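Local coordinates for putative cell surface protein (PDB 4OFQ), which is a streptococcal cell-surface adhesin of the antigen I/II family, whose C-terminal domain, built of beta sandwiches, probably helps present the adhesive regions away from the cell wall, at residues A[329-333]-A[334-338]. Sequence-based numbering, arbitrary orientation.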
# COMPACT_ATOMS: atom_id res chain seq x y z
N THR A 329 -17.78 -2.80 -9.77
CA THR A 329 -16.43 -2.46 -9.37
C THR A 329 -16.52 -1.66 -8.09
O THR A 329 -17.28 -0.70 -8.01
CB THR A 329 -15.71 -1.62 -10.44
OG1 THR A 329 -15.54 -2.40 -11.64
CG2 THR A 329 -14.33 -1.21 -9.94
N LEU A 330 -15.75 -2.07 -7.09
CA LEU A 330 -15.66 -1.33 -5.85
C LEU A 330 -14.38 -0.51 -5.91
O LEU A 330 -13.35 -0.99 -6.38
CB LEU A 330 -15.60 -2.29 -4.66
CG LEU A 330 -15.61 -1.65 -3.28
CD1 LEU A 330 -16.98 -0.99 -3.00
CD2 LEU A 330 -15.23 -2.66 -2.19
N TYR A 331 -14.45 0.74 -5.47
CA TYR A 331 -13.25 1.57 -5.38
C TYR A 331 -12.97 1.78 -3.91
O TYR A 331 -13.78 2.36 -3.21
CB TYR A 331 -13.47 2.91 -6.09
CG TYR A 331 -13.51 2.76 -7.60
CD1 TYR A 331 -14.70 2.45 -8.25
CD2 TYR A 331 -12.36 2.91 -8.37
CE1 TYR A 331 -14.74 2.30 -9.63
CE2 TYR A 331 -12.39 2.76 -9.74
CZ TYR A 331 -13.59 2.47 -10.36
OH TYR A 331 -13.63 2.31 -11.73
N VAL A 332 -11.84 1.27 -3.43
CA VAL A 332 -11.45 1.48 -2.04
C VAL A 332 -10.17 2.31 -2.04
O VAL A 332 -9.14 1.82 -2.49
CB VAL A 332 -11.15 0.15 -1.32
CG1 VAL A 332 -10.78 0.41 0.14
CG2 VAL A 332 -12.34 -0.78 -1.42
N ASN A 333 -10.25 3.55 -1.55
CA ASN A 333 -9.10 4.45 -1.60
C ASN A 333 -8.43 4.46 -2.98
O ASN A 333 -7.22 4.34 -3.11
CB ASN A 333 -8.09 4.14 -0.48
CG ASN A 333 -8.57 4.59 0.90
OD1 ASN A 333 -9.72 4.97 1.07
ND2 ASN A 333 -7.68 4.57 1.88
N GLY A 334 -9.25 4.58 -4.02
CA GLY A 334 -8.73 4.67 -5.37
C GLY A 334 -8.35 3.36 -6.04
O GLY A 334 -8.01 3.37 -7.23
N ASN A 335 -8.42 2.25 -5.31
CA ASN A 335 -8.12 0.93 -5.90
C ASN A 335 -9.39 0.33 -6.47
O ASN A 335 -10.34 0.10 -5.74
CB ASN A 335 -7.56 -0.03 -4.85
CG ASN A 335 -6.25 0.45 -4.25
OD1 ASN A 335 -5.17 0.20 -4.80
ND2 ASN A 335 -6.33 1.12 -3.12
N PRO A 336 -9.42 0.08 -7.79
CA PRO A 336 -10.60 -0.57 -8.35
C PRO A 336 -10.55 -2.07 -8.12
O PRO A 336 -9.50 -2.69 -8.38
CB PRO A 336 -10.49 -0.26 -9.85
CG PRO A 336 -9.04 -0.07 -10.09
CD PRO A 336 -8.46 0.52 -8.82
N VAL A 337 -11.65 -2.65 -7.65
CA VAL A 337 -11.74 -4.08 -7.41
C VAL A 337 -12.92 -4.57 -8.23
O VAL A 337 -14.07 -4.21 -7.94
CB VAL A 337 -11.94 -4.41 -5.91
CG1 VAL A 337 -11.62 -5.87 -5.63
CG2 VAL A 337 -11.04 -3.51 -5.04
N LYS A 338 -12.65 -5.35 -9.27
CA LYS A 338 -13.71 -5.82 -10.15
C LYS A 338 -14.29 -7.15 -9.68
O LYS A 338 -13.55 -8.09 -9.40
CB LYS A 338 -13.21 -5.94 -11.59
CG LYS A 338 -14.26 -6.45 -12.56
CD LYS A 338 -13.69 -6.62 -13.96
CE LYS A 338 -13.33 -5.28 -14.56
NZ LYS A 338 -12.79 -5.43 -15.94
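Val332 O is gripped twice by Asn335. The backbone N of Asn335 reaches it at 2.9 Å from well above the carbonyl plane, whereas ND2, 3.0 Å away, meets the oxygen almost head-on and within the plane of its own amide. CG stands beside the backbone N (chi1 -62°) and the amide is turned by chi2 of -86°, which together bring ND2 to Val332 O; OD1 is taken by the N of Asn36. Between Val332 and Asn335, Asn333 and Gly334 form the corners of the turn, both with positive phi. Asn333 extends outward, its OD1 accepting from the backbone N of Thr235 and Glu236. Further along, Leu330 and Val337 exchange a pair of backbone bonds, the shorter from Val337 N to Leu330 O at 2.7 Å, and their CB atoms lie on the same face as Val332 and Asn335. On the other face the Tyr331 ring lies aslant to Pro336, CE2 touching its CB at 3.6 Å, and Thr329 CG2, diagonal to Pro336 across the strands, approaches the same CB at 4.0 Å. Strand 237-242 flanks Thr329 and Tyr331, while the bonds to Asn36 probably help join the two beta sandwiches. This is a beta hairpin with a two-residue type I' turn.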